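Local coordinates for adenylate cyclase-like protein (Chlamydia trachomatis, PDB 4QO6) that forms part of the inner-membrane ring of the type III secretion system, this chain being an extended periplasmic region of three consecutive small domains, at residues A[108-113]-A[136-141]; A[86-91]-A[114-119]; A[104-109]-A[160-165]; A[42-47]-A[70-75]; A[171-176]-A[199-204]. All coordinates share one frame; numbering follows the deposited sequence. Where two conformers were deposited one is given.

Contact 1 of 5, residues A[108-113]-A[136-141]; sequences KTEEQA and IESQVM
Lys108 meets Glu137 where the loop entering helix 110-123 runs past the first turn of helix 137-150. The lysine keeps close to a single oxygen, Glu137 OE1. CB and CG skirt it, and with CG anti to the backbone N (chi1 -174°) the chain then bends at chi2, bringing CD to 3.4 Å from Glu137 OE1. CE passes a little farther off, and NZ ends 3.9 Å from Glu137 OE1, a long salt bridge. The other glutamate oxygen, OE2, accepts from the backbone N of Asn162. The lysine's own carbonyl takes a firmer bond, Ser138 N to Lys108 O at 3.0 Å. Farther along, Gln139 NE2 donates to Glu110 OE2 (3.1 Å) on its anti side, the carboxylate and amide planes lying 24° apart. Between the polar pairs Ile136 supplies the apolar filling: Ile136 CG2 lies 3.4 Å from Thr109 C, and Ile136 CD1 touches Ala113 CB at 3.6 Å. The segments belong to PD2 and the BON domain respectively, so the contact helps join consecutive parts of the periplasmic region. The grip probably comes mainly from the two hydrogen bonds and the isoleucine packing, the long ion pair adding a modest pull.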
# COMPACT_ATOMS: atom_id res chain seq x y z
N LYS A 108 8.39 3.83 -10.31
CA LYS A 108 9.62 4.59 -10.46
C LYS A 108 9.25 6.03 -10.61
O LYS A 108 9.81 6.84 -9.91
CB LYS A 108 10.42 4.11 -11.67
CG LYS A 108 11.78 4.74 -11.83
CD LYS A 108 12.89 3.92 -11.18
CE LYS A 108 14.20 4.70 -11.09
NZ LYS A 108 15.15 4.10 -10.11
N THR A 109 8.29 6.34 -11.49
CA THR A 109 7.94 7.72 -11.85
C THR A 109 6.44 7.99 -11.90
O THR A 109 5.65 7.05 -11.94
CB THR A 109 8.48 8.06 -13.26
OG1 THR A 109 8.01 7.07 -14.20
CG2 THR A 109 10.00 8.10 -13.25
N GLU A 110 6.05 9.27 -11.98
CA GLU A 110 4.64 9.67 -12.19
C GLU A 110 4.02 9.15 -13.49
O GLU A 110 2.79 9.05 -13.61
CB GLU A 110 4.45 11.20 -12.18
CG GLU A 110 4.56 11.88 -10.83
CD GLU A 110 5.75 12.84 -10.72
OE1 GLU A 110 6.18 13.44 -11.74
OE2 GLU A 110 6.26 13.02 -9.59
N GLU A 111 4.87 8.87 -14.48
CA GLU A 111 4.42 8.37 -15.78
C GLU A 111 3.96 6.91 -15.64
O GLU A 111 2.92 6.53 -16.17
CB GLU A 111 5.53 8.51 -16.82
CG GLU A 111 5.86 9.96 -17.20
CD GLU A 111 7.02 10.58 -16.40
OE1 GLU A 111 8.18 10.13 -16.56
OE2 GLU A 111 6.80 11.54 -15.62
N GLN A 112 4.74 6.10 -14.93
CA GLN A 112 4.31 4.76 -14.55
C GLN A 112 3.05 4.75 -13.67
O GLN A 112 2.21 3.86 -13.80
CB GLN A 112 5.41 4.05 -13.82
CG GLN A 112 6.63 3.74 -14.63
CD GLN A 112 7.38 2.60 -14.00
OE1 GLN A 112 8.15 2.80 -13.07
NE2 GLN A 112 7.12 1.38 -14.48
N ALA A 113 2.93 5.74 -12.80
CA ALA A 113 1.69 5.92 -12.05
C ALA A 113 0.48 6.16 -12.94
O ALA A 113 -0.59 5.62 -12.69
CB ALA A 113 1.81 7.05 -11.02
N ILE A 136 5.53 6.66 -5.20
CA ILE A 136 6.31 7.03 -6.42
C ILE A 136 7.77 7.35 -6.05
O ILE A 136 8.04 8.27 -5.29
CB ILE A 136 5.70 8.23 -7.19
CG1 ILE A 136 4.20 8.03 -7.46
CG2 ILE A 136 6.44 8.47 -8.50
CD1 ILE A 136 3.85 6.71 -8.11
N GLU A 137 8.72 6.59 -6.57
CA GLU A 137 10.13 6.77 -6.20
C GLU A 137 10.70 8.17 -6.50
O GLU A 137 11.30 8.77 -5.63
CB GLU A 137 11.01 5.67 -6.81
CG GLU A 137 10.90 4.35 -6.06
CD GLU A 137 11.41 3.13 -6.84
OE1 GLU A 137 11.93 3.29 -7.98
OE2 GLU A 137 11.31 2.01 -6.28
N SER A 138 10.43 8.71 -7.68
CA SER A 138 10.83 10.07 -8.00
C SER A 138 10.32 11.08 -6.95
O SER A 138 11.01 12.03 -6.63
CB SER A 138 10.38 10.49 -9.41
OG SER A 138 8.98 10.73 -9.46
N GLN A 139 9.14 10.87 -6.38
CA GLN A 139 8.63 11.78 -5.34
C GLN A 139 9.36 11.66 -4.00
O GLN A 139 9.60 12.66 -3.31
CB GLN A 139 7.12 11.63 -5.14
CG GLN A 139 6.34 12.23 -6.30
CD GLN A 139 4.86 11.82 -6.35
OE1 GLN A 139 4.29 11.33 -5.36
NE2 GLN A 139 4.24 12.02 -7.52
N VAL A 140 9.70 10.45 -3.62
CA VAL A 140 10.33 10.21 -2.32
C VAL A 140 11.73 10.78 -2.34
O VAL A 140 12.23 11.22 -1.32
CB VAL A 140 10.43 8.73 -2.00
CG1 VAL A 140 11.12 8.52 -0.65
CG2 VAL A 140 9.03 8.12 -1.97
N MET A 141 12.33 10.78 -3.52
CA MET A 141 13.69 11.22 -3.68
C MET A 141 13.78 12.76 -3.56
O MET A 141 14.67 13.23 -2.90
CB MET A 141 14.26 10.71 -5.02
CG MET A 141 15.66 10.13 -4.88
SD MET A 141 16.47 9.91 -6.47
CE MET A 141 15.91 8.28 -6.99

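Contact 2 of 5, residues A[86-91]-A[114-119]; sequences PEFKGI and ACLADY
Phe88 packs on Cys115, Leu116 and Tyr119 in an apolar contact inside the PD2 domain, a member of the BON clan, where the loop between helix 71-83 and strand 92-95 meets one side of helix 110-123. No hydrogen bond crosses between the two segments; the phenylalanine ring does most of the work. Its CG stands anti to the carbonyl carbon (chi1 -50°), and the ring reaches the helix with CZ and CE1 foremost. Leu116 holds one face in a CH-pi contact: CD1 lies over the centre, 3.8 Å from the centroid of the Phe88 ring and only 13° off its normal. The same leucine also meets the rim, through CB at 3.7 Å from Phe88 CE1. Across the opposite face, toward the rim, runs CG of Glu87, the preceding residue of the loop, so the ring is clasped between a helix residue and its own neighbour. Tyr119 approaches obliquely, the two ring planes at 50°, with its CG 3.9 Å from Phe88 CE2. A type I turn from Phe88 to Ile91 folds the loop back, closed by the bond from Ile91 N to Phe88 O. Ile91 CG2 lies 4.2 Å from Leu116 CD2, and both residues also lie against Leu107 of strand 100-107. Leu82 of helix 71-83 touches Phe88, Leu116 and Tyr119, extending the domain's apolar interior. In one of its two conformers Cys115 SG lies 3.6 Å from Phe88 CZ, an oblique sulfur-aromatic contact that the second conformer leaves less certain.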
# COMPACT_ATOMS: atom_id res chain seq x y z
N PRO A 86 5.11 -6.78 -16.93
CA PRO A 86 6.46 -6.39 -16.44
C PRO A 86 6.51 -4.97 -15.84
O PRO A 86 7.21 -4.71 -14.83
CB PRO A 86 7.31 -6.48 -17.71
CG PRO A 86 6.34 -6.18 -18.84
CD PRO A 86 4.99 -6.71 -18.41
N GLU A 87 5.77 -4.06 -16.46
CA GLU A 87 5.61 -2.70 -15.92
C GLU A 87 5.13 -2.69 -14.42
O GLU A 87 5.59 -1.87 -13.64
CB GLU A 87 4.68 -1.90 -16.86
CG GLU A 87 4.52 -0.41 -16.58
CD GLU A 87 5.61 0.49 -17.17
OE1 GLU A 87 6.68 -0.03 -17.57
OE2 GLU A 87 5.40 1.73 -17.22
N PHE A 88 4.25 -3.62 -14.01
CA PHE A 88 3.60 -3.52 -12.67
C PHE A 88 3.84 -4.64 -11.69
O PHE A 88 3.19 -4.68 -10.68
CB PHE A 88 2.09 -3.34 -12.82
CG PHE A 88 1.71 -2.27 -13.77
CD1 PHE A 88 2.22 -0.99 -13.61
CD2 PHE A 88 0.87 -2.53 -14.80
CE1 PHE A 88 1.89 0.01 -14.49
CE2 PHE A 88 0.54 -1.53 -15.70
CZ PHE A 88 1.05 -0.26 -15.54
N LYS A 89 4.78 -5.53 -11.93
CA LYS A 89 4.81 -6.74 -11.13
C LYS A 89 5.12 -6.52 -9.60
O LYS A 89 4.69 -7.35 -8.79
CB LYS A 89 5.67 -7.84 -11.80
CG LYS A 89 7.13 -7.49 -12.06
CD LYS A 89 7.99 -8.75 -12.05
CE LYS A 89 9.28 -8.60 -12.83
NZ LYS A 89 9.06 -8.88 -14.28
N GLY A 90 5.78 -5.41 -9.22
CA GLY A 90 5.93 -5.07 -7.77
C GLY A 90 4.64 -4.49 -7.07
O GLY A 90 4.65 -4.17 -5.89
N ILE A 91 3.56 -4.36 -7.81
CA ILE A 91 2.29 -3.81 -7.36
C ILE A 91 1.32 -4.97 -6.98
O ILE A 91 1.11 -5.89 -7.76
CB ILE A 91 1.65 -3.01 -8.53
CG1 ILE A 91 2.62 -1.95 -9.10
CG2 ILE A 91 0.29 -2.42 -8.14
CD1 ILE A 91 3.06 -0.92 -8.08
N ALA A 114 0.65 6.98 -13.97
CA ALA A 114 -0.42 7.20 -14.96
C ALA A 114 -0.73 5.96 -15.82
O ALA A 114 -1.89 5.72 -16.16
CB ALA A 114 -0.08 8.39 -15.86
N CYS A 115 0.30 5.19 -16.18
CA CYS A 115 0.11 3.92 -16.89
C CYS A 115 -0.75 2.93 -16.06
O CYS A 115 -1.62 2.22 -16.59
CB CYS A 115 1.48 3.31 -17.20
SG CYS A 115 1.53 1.89 -18.34
N LEU A 116 -0.51 2.87 -14.75
CA LEU A 116 -1.22 1.96 -13.84
C LEU A 116 -2.69 2.37 -13.77
O LEU A 116 -3.56 1.50 -13.86
CB LEU A 116 -0.57 1.91 -12.46
CG LEU A 116 -1.24 0.94 -11.45
CD1 LEU A 116 -1.08 -0.54 -11.84
CD2 LEU A 116 -0.74 1.18 -10.05
N ALA A 117 -2.97 3.67 -13.66
CA ALA A 117 -4.34 4.17 -13.54
C ALA A 117 -5.16 3.82 -14.79
O ALA A 117 -6.29 3.31 -14.66
CB ALA A 117 -4.33 5.67 -13.32
N ASP A 118 -4.56 4.04 -15.98
CA ASP A 118 -5.14 3.59 -17.25
C ASP A 118 -5.41 2.10 -17.22
O ASP A 118 -6.47 1.65 -17.63
CB ASP A 118 -4.18 3.78 -18.45
CG ASP A 118 -3.81 5.22 -18.70
OD1 ASP A 118 -4.56 6.13 -18.26
OD2 ASP A 118 -2.74 5.42 -19.39
N TYR A 119 -4.40 1.33 -16.83
CA TYR A 119 -4.53 -0.11 -16.77
C TYR A 119 -5.76 -0.52 -15.89
O TYR A 119 -6.61 -1.33 -16.30
CB TYR A 119 -3.23 -0.71 -16.27
CG TYR A 119 -3.21 -2.18 -16.34
CD1 TYR A 119 -2.95 -2.83 -17.54
CD2 TYR A 119 -3.47 -2.95 -15.21
CE1 TYR A 119 -2.97 -4.22 -17.61
CE2 TYR A 119 -3.51 -4.33 -15.29
CZ TYR A 119 -3.26 -4.95 -16.48
OH TYR A 119 -3.30 -6.33 -16.52

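Contact 3 of 5, residues A[104-109]-A[160-165]; sequences SGYLKT and FTNGEA
Tyr106 lays its ring against the backbone of Asn162 and Gly163, at the tip of a beta hairpin whose type I' turn runs from Thr161 to Glu164. The hairpin joins strands 157-161 and 164-172 of the BON domain, whereas Tyr106 stands near the end of strand 100-107 in PD2, so this is an interface between successive domains of the extended periplasmic region. The tyrosine buries far more surface here than any other residue. Its CG stands anti to the carbonyl carbon (chi1 -64°), and the peptide unit between Asn162 and Gly163 lies over one face of the ring. Gly163 N is 3.4 Å from Tyr106 CZ, above the plane and displaced toward the rim. Asn162 CA makes a CH-pi contact, 4.0 Å from the centroid of the Tyr106 ring. The asparagine side chain crosses the tyrosine at about a right angle, bringing OD1 to 3.5 Å from Tyr106 CD2. Both turn residues, Asn162 and Gly163, have positive phi, as a type I' turn requires, and the glycine comes close to the phenol oxygen, Gly163 CA lying 3.3 Å from Tyr106 OH. That hydroxyl is hydrogen-bonded to Gly191 O, which ties the tip of the tyrosine to a neighbouring loop. Lys108 adds a peripheral touch, NZ lying 3.7 Å from Thr161 CG2. Phe160 receives the tyrosine at the edge of its own ring, near the ring plane, Tyr106 CE1 lying 4.0 Å from Phe160 CZ.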
# COMPACT_ATOMS: atom_id res chain seq x y z
N SER A 104 -1.02 -1.24 -3.53
CA SER A 104 0.20 -0.81 -2.84
C SER A 104 1.42 -1.32 -3.56
O SER A 104 1.31 -2.21 -4.37
CB SER A 104 0.19 -1.30 -1.38
OG SER A 104 0.23 -2.70 -1.39
N GLY A 105 2.57 -0.75 -3.21
CA GLY A 105 3.89 -1.04 -3.79
C GLY A 105 4.60 0.24 -4.26
O GLY A 105 4.16 1.34 -3.93
N TYR A 106 5.66 0.08 -5.06
CA TYR A 106 6.49 1.17 -5.59
C TYR A 106 6.42 1.24 -7.09
O TYR A 106 6.38 0.23 -7.71
CB TYR A 106 7.98 0.95 -5.19
CG TYR A 106 8.18 0.99 -3.71
CD1 TYR A 106 8.25 2.20 -3.05
CD2 TYR A 106 8.22 -0.18 -2.96
CE1 TYR A 106 8.37 2.25 -1.67
CE2 TYR A 106 8.36 -0.13 -1.59
CZ TYR A 106 8.44 1.07 -0.96
OH TYR A 106 8.57 1.11 0.41
N LEU A 107 6.40 2.43 -7.66
CA LEU A 107 6.64 2.68 -9.10
C LEU A 107 7.77 3.71 -9.15
O LEU A 107 8.06 4.36 -8.14
CB LEU A 107 5.39 3.24 -9.84
CG LEU A 107 4.21 2.26 -9.94
CD1 LEU A 107 2.91 2.87 -10.41
CD2 LEU A 107 4.59 1.11 -10.85
N LYS A 108 8.39 3.83 -10.31
CA LYS A 108 9.62 4.59 -10.46
C LYS A 108 9.25 6.03 -10.61
O LYS A 108 9.81 6.84 -9.91
CB LYS A 108 10.42 4.11 -11.67
CG LYS A 108 11.78 4.74 -11.83
CD LYS A 108 12.89 3.92 -11.18
CE LYS A 108 14.20 4.70 -11.09
NZ LYS A 108 15.15 4.10 -10.11
N THR A 109 8.29 6.34 -11.49
CA THR A 109 7.94 7.72 -11.85
C THR A 109 6.44 7.99 -11.90
O THR A 109 5.65 7.05 -11.94
CB THR A 109 8.48 8.06 -13.26
OG1 THR A 109 8.01 7.07 -14.20
CG2 THR A 109 10.00 8.10 -13.25
N PHE A 160 16.90 6.21 -4.43
CA PHE A 160 15.78 5.53 -3.77
C PHE A 160 15.08 4.53 -4.69
O PHE A 160 14.57 4.91 -5.75
CB PHE A 160 14.75 6.51 -3.27
CG PHE A 160 13.64 5.85 -2.53
CD1 PHE A 160 13.84 5.39 -1.24
CD2 PHE A 160 12.40 5.65 -3.15
CE1 PHE A 160 12.84 4.75 -0.57
CE2 PHE A 160 11.38 5.02 -2.46
CZ PHE A 160 11.61 4.57 -1.16
N THR A 161 15.10 3.26 -4.31
CA THR A 161 14.35 2.24 -5.04
C THR A 161 13.85 1.17 -4.07
O THR A 161 14.61 0.71 -3.23
CB THR A 161 15.14 1.51 -6.17
OG1 THR A 161 15.90 0.45 -5.62
CG2 THR A 161 16.11 2.44 -6.92
N ASN A 162 12.55 0.86 -4.17
CA ASN A 162 11.93 -0.25 -3.51
C ASN A 162 12.03 -0.18 -2.01
O ASN A 162 12.24 -1.21 -1.37
CB ASN A 162 12.47 -1.57 -4.02
CG ASN A 162 11.44 -2.69 -3.91
OD1 ASN A 162 10.30 -2.57 -4.41
ND2 ASN A 162 11.80 -3.76 -3.22
N GLY A 163 11.85 1.03 -1.46
CA GLY A 163 11.83 1.25 0.00
C GLY A 163 13.22 1.47 0.57
O GLY A 163 13.39 1.67 1.80
N GLU A 164 14.22 1.39 -0.31
CA GLU A 164 15.64 1.52 0.09
C GLU A 164 16.31 2.82 -0.40
O GLU A 164 16.41 3.11 -1.62
CB GLU A 164 16.43 0.29 -0.37
CG GLU A 164 17.79 0.20 0.29
CD GLU A 164 18.62 -0.96 -0.19
OE1 GLU A 164 19.26 -0.88 -1.29
OE2 GLU A 164 18.63 -1.95 0.55
N ALA A 165 16.66 3.64 0.58
CA ALA A 165 17.44 4.87 0.38
C ALA A 165 18.97 4.63 0.49
O ALA A 165 19.44 4.19 1.55
CB ALA A 165 17.04 5.88 1.43

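Contact 4 of 5, residues A[42-47]-A[70-75]; sequences VRNSID and DDEAVW
Val42 O accepts from Asp71 N at 3.0 Å, a nearly straight bond that closes a parallel pairing of Val42 with Asp70 just where both chains turn into helices. Asn44 and Asp70 are the two N-caps. Asn44 OD1 takes Asp47 N at 3.0 Å and, weakly, Ile46 N; its CG lies between the backbone N and the carbonyl carbon (chi1 62°), and OD1 caps the helix start. Asp70 OD1 receives weaker bonds from Glu72 N and Ala73 N. The next carbonyl, Arg43 O, has a weak bond from Glu72 N and a stronger one from water 1, which in turn accepts from Trp75 NE1. Water 2 joins Asn44 ND2 to Glu72 OE2, 2.8 Å from each. Water 3 accepts from Ser45 N and donates to Asp70 OD2; its leg to Glu72 OE1 is modelled so short that its length is doubtful. At the margin Arg43 grips Asp47 side-on, NE to OD2 at 3.0 Å and NH2 to OD1 at 3.2 Å, while Asp71 is held by His41 ND1 through OD1 and by Gly99 N through OD2. The segments lie in PD1 and PD2, so the site forms part of the passage between those domains. With the carboxylates of Asp70 and Glu72 both close to helix N-termini and linked through water 3, the helix ends and the water would be expected to ease their mutual repulsion.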
# COMPACT_ATOMS: atom_id res chain seq x y z
N VAL A 42 -18.56 -9.60 0.66
CA VAL A 42 -18.00 -10.29 1.82
C VAL A 42 -16.51 -10.47 1.63
O VAL A 42 -16.00 -10.41 0.49
CB VAL A 42 -18.68 -11.67 2.12
CG1 VAL A 42 -20.16 -11.51 2.42
CG2 VAL A 42 -18.54 -12.58 0.95
N ARG A 43 -15.81 -10.67 2.76
CA ARG A 43 -14.31 -10.93 2.76
C ARG A 43 -13.87 -12.09 1.82
O ARG A 43 -12.92 -11.92 1.06
CB ARG A 43 -13.87 -11.21 4.20
CG ARG A 43 -12.37 -11.46 4.40
CD ARG A 43 -11.98 -11.62 5.85
NE ARG A 43 -12.75 -12.71 6.46
CZ ARG A 43 -12.46 -13.34 7.60
NH1 ARG A 43 -11.37 -13.03 8.31
NH2 ARG A 43 -13.26 -14.31 8.02
N ASN A 44 -14.59 -13.25 1.85
CA ASN A 44 -14.22 -14.45 1.09
C ASN A 44 -15.32 -15.50 0.94
O ASN A 44 -16.36 -15.38 1.54
CB ASN A 44 -12.96 -15.10 1.68
CG ASN A 44 -13.13 -15.59 3.12
OD1 ASN A 44 -14.11 -16.22 3.49
ND2 ASN A 44 -12.15 -15.31 3.91
N SER A 45 -15.13 -16.48 0.06
CA SER A 45 -16.11 -17.52 -0.13
C SER A 45 -16.51 -18.27 1.19
O SER A 45 -17.58 -18.86 1.24
CB SER A 45 -15.64 -18.52 -1.12
OG SER A 45 -14.35 -18.98 -0.74
N ILE A 46 -15.68 -18.28 2.21
CA ILE A 46 -16.09 -18.90 3.52
C ILE A 46 -17.16 -18.02 4.15
O ILE A 46 -18.27 -18.50 4.35
CB ILE A 46 -14.90 -19.14 4.47
CG1 ILE A 46 -13.92 -20.08 3.78
CG2 ILE A 46 -15.35 -19.71 5.84
CD1 ILE A 46 -12.59 -20.19 4.49
N ASP A 47 -16.92 -16.72 4.32
CA ASP A 47 -17.97 -15.84 4.75
C ASP A 47 -19.24 -15.91 3.87
O ASP A 47 -20.36 -15.82 4.36
CB ASP A 47 -17.48 -14.39 4.90
CG ASP A 47 -16.32 -14.26 5.90
OD1 ASP A 47 -16.01 -15.23 6.64
OD2 ASP A 47 -15.72 -13.17 5.98
N ASP A 70 -17.39 -11.90 -3.70
CA ASP A 70 -16.31 -12.44 -2.91
C ASP A 70 -15.05 -11.56 -3.17
O ASP A 70 -14.39 -11.63 -4.21
CB ASP A 70 -16.11 -13.89 -3.32
CG ASP A 70 -14.83 -14.52 -2.76
OD1 ASP A 70 -14.03 -13.80 -2.16
OD2 ASP A 70 -14.66 -15.77 -2.91
N ASP A 71 -14.76 -10.67 -2.26
CA ASP A 71 -13.68 -9.72 -2.49
C ASP A 71 -12.32 -10.40 -2.69
O ASP A 71 -11.49 -9.88 -3.44
CB ASP A 71 -13.61 -8.70 -1.37
CG ASP A 71 -14.76 -7.71 -1.39
OD1 ASP A 71 -15.48 -7.60 -2.40
OD2 ASP A 71 -14.93 -6.97 -0.40
N GLU A 72 -12.12 -11.57 -2.07
CA GLU A 72 -10.84 -12.31 -2.20
C GLU A 72 -10.57 -12.77 -3.64
O GLU A 72 -9.45 -12.69 -4.10
CB GLU A 72 -10.82 -13.52 -1.25
CG GLU A 72 -9.51 -14.19 -1.02
CD GLU A 72 -9.62 -15.47 -0.14
OE1 GLU A 72 -10.31 -16.51 -0.50
OE2 GLU A 72 -9.00 -15.40 0.93
N ALA A 73 -11.59 -13.29 -4.30
CA ALA A 73 -11.51 -13.71 -5.70
C ALA A 73 -11.17 -12.48 -6.51
O ALA A 73 -10.36 -12.56 -7.38
CB ALA A 73 -12.84 -14.31 -6.21
N VAL A 74 -11.78 -11.35 -6.18
CA VAL A 74 -11.50 -10.06 -6.85
C VAL A 74 -10.08 -9.58 -6.78
O VAL A 74 -9.45 -9.40 -7.85
CB VAL A 74 -12.44 -8.95 -6.44
CG1 VAL A 74 -12.08 -7.67 -7.17
CG2 VAL A 74 -13.93 -9.32 -6.73
N TRP A 75 -9.51 -9.42 -5.60
CA TRP A 75 -8.11 -8.97 -5.56
C TRP A 75 -7.11 -10.02 -5.95
O TRP A 75 -6.03 -9.67 -6.44
CB TRP A 75 -7.71 -8.23 -4.26
CG TRP A 75 -7.87 -8.96 -2.98
CD1 TRP A 75 -8.89 -8.82 -2.11
CD2 TRP A 75 -6.96 -9.92 -2.41
NE1 TRP A 75 -8.71 -9.68 -1.02
CE2 TRP A 75 -7.53 -10.36 -1.19
CE3 TRP A 75 -5.77 -10.48 -2.84
CZ2 TRP A 75 -6.90 -11.34 -0.35
CZ3 TRP A 75 -5.13 -11.48 -2.01
CH2 TRP A 75 -5.71 -11.86 -0.76
O HOH W 1 -11.09 -9.64 1.17
O HOH W 2 -9.78 -13.94 3.13
O HOH W 3 -12.70 -16.86 -1.29

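Contact 5 of 5, residues A[171-176]-A[199-204]; sequences INNKDA and VVLLPA
A beta-alpha-beta unit, strand 164-172, helix 176-187 and strand 194-202, brings Ile171 beside Leu201 as parallel neighbours. Two backbone bonds flank the isoleucine: its N donates to Val200 O at 2.9 Å, and its O accepts from Leu202 N at 2.8 Å. Ile171 carries the apolar part. Its CG1 lies between the backbone N and the carbonyl carbon (chi1 61°), and beyond it CD1 meets Leu201 CD1 at 3.6 Å. The other branch, CG2, reaches Val199 CG1 at 3.9 Å, the two side chains crossing at about a right angle. This is the crossover of the BON domain, and its helix lies on the same side as these residues, Phe179 touching both Ile171 and Val199. At the start of helix 176-187, beyond a short 3-10 segment, Ala176 CB approaches Leu201 CD1 at 4.1 Å. Asn173 sits just past the strand end, in that 3-10 segment, its side chain crossing Leu201 at about a right angle, though its exact placement is less sure. Leu202 points to the other face of the sheet, with its CB 3.4 Å from Ile171 O.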
# COMPACT_ATOMS: atom_id res chain seq x y z
N ILE A 171 31.15 14.15 4.18
CA ILE A 171 30.85 15.18 5.19
C ILE A 171 32.10 15.59 6.00
O ILE A 171 33.07 14.82 6.11
CB ILE A 171 29.74 14.80 6.19
CG1 ILE A 171 30.08 13.56 7.00
CG2 ILE A 171 28.40 14.66 5.48
CD1 ILE A 171 29.25 13.38 8.24
N ASN A 172 32.02 16.81 6.56
CA ASN A 172 33.07 17.42 7.38
C ASN A 172 33.07 16.70 8.70
O ASN A 172 32.00 16.43 9.20
CB ASN A 172 32.69 18.90 7.57
CG ASN A 172 33.77 19.71 8.25
OD1 ASN A 172 34.02 19.56 9.45
ND2 ASN A 172 34.39 20.61 7.49
N ASN A 173 34.24 16.41 9.27
CA ASN A 173 34.30 15.55 10.49
C ASN A 173 33.53 16.12 11.67
O ASN A 173 32.86 15.39 12.39
CB ASN A 173 35.73 15.28 10.95
CG ASN A 173 35.85 13.96 11.71
OD1 ASN A 173 35.70 13.92 12.93
ND2 ASN A 173 36.12 12.89 10.99
N LYS A 174 33.62 17.43 11.84
CA LYS A 174 32.80 18.12 12.82
C LYS A 174 31.33 17.68 12.76
O LYS A 174 30.72 17.48 13.80
CB LYS A 174 32.88 19.64 12.62
CG LYS A 174 34.25 20.22 13.00
CD LYS A 174 34.40 21.71 12.66
CE LYS A 174 34.90 21.96 11.24
NZ LYS A 174 33.80 22.24 10.28
N ASP A 175 30.81 17.45 11.55
CA ASP A 175 29.34 17.24 11.31
C ASP A 175 28.77 15.84 11.60
O ASP A 175 27.62 15.59 11.29
CB ASP A 175 28.97 17.62 9.85
CG ASP A 175 29.08 19.13 9.58
OD1 ASP A 175 29.22 19.94 10.52
OD2 ASP A 175 29.00 19.53 8.41
N ALA A 176 29.54 14.94 12.22
CA ALA A 176 29.10 13.56 12.40
C ALA A 176 27.78 13.40 13.16
O ALA A 176 26.89 12.70 12.71
CB ALA A 176 30.20 12.73 13.06
N VAL A 199 28.36 7.35 3.16
CA VAL A 199 28.98 8.66 3.24
C VAL A 199 30.31 8.63 3.97
O VAL A 199 30.42 8.12 5.08
CB VAL A 199 28.03 9.63 3.94
CG1 VAL A 199 28.76 10.93 4.38
CG2 VAL A 199 26.86 9.89 3.00
N VAL A 200 31.33 9.19 3.33
CA VAL A 200 32.65 9.28 3.95
C VAL A 200 32.71 10.45 4.98
O VAL A 200 32.23 11.56 4.76
CB VAL A 200 33.73 9.42 2.86
CG1 VAL A 200 35.14 9.56 3.48
CG2 VAL A 200 33.69 8.21 1.92
N LEU A 201 33.31 10.16 6.12
CA LEU A 201 33.57 11.15 7.13
C LEU A 201 35.00 11.75 6.96
O LEU A 201 36.00 11.09 7.25
CB LEU A 201 33.39 10.47 8.49
CG LEU A 201 33.46 11.34 9.73
CD1 LEU A 201 32.47 12.48 9.60
CD2 LEU A 201 33.19 10.52 10.98
N LEU A 202 35.10 12.98 6.48
CA LEU A 202 36.42 13.58 6.25
C LEU A 202 37.04 14.05 7.54
O LEU A 202 36.40 14.76 8.29
CB LEU A 202 36.35 14.76 5.31
CG LEU A 202 35.94 14.36 3.92
CD1 LEU A 202 35.74 15.61 3.08
CD2 LEU A 202 36.96 13.43 3.29
N PRO A 203 38.29 13.69 7.79
CA PRO A 203 38.98 14.39 8.88
C PRO A 203 39.54 15.71 8.34
O PRO A 203 39.72 15.88 7.12
CB PRO A 203 40.11 13.44 9.22
CG PRO A 203 40.49 12.89 7.86
CD PRO A 203 39.24 12.89 7.00
N ALA A 204 39.80 16.63 9.26
CA ALA A 204 40.52 17.86 8.98
C ALA A 204 41.82 17.57 8.23
O ALA A 204 42.59 16.70 8.64
CB ALA A 204 40.79 18.57 10.30

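Overall arrangement
The five contacts are strung along an elongated chain. Contact 4 lies toward one end and contact 5 toward the other, their centres about 55 Å apart, while contacts 1, 2 and 3 cluster between them. Contacts 1 and 3, with centres about 8 Å apart, share Lys108 and Thr109 and are tied by a probable hydrogen bond from Glu137 N to Leu107 O at 2.8 Å; together they join PD2 and the BON domain. Contact 2 lies within PD2 and meets contact 1 along helix 110-123, while Ile91 CD1 packs 3.5 Å from Tyr106 O of contact 3. Contact 4 plays the PD1-PD2 counterpart, while contact 5 shares strand 164-172 with contact 3, their nearest atoms about 9 Å apart.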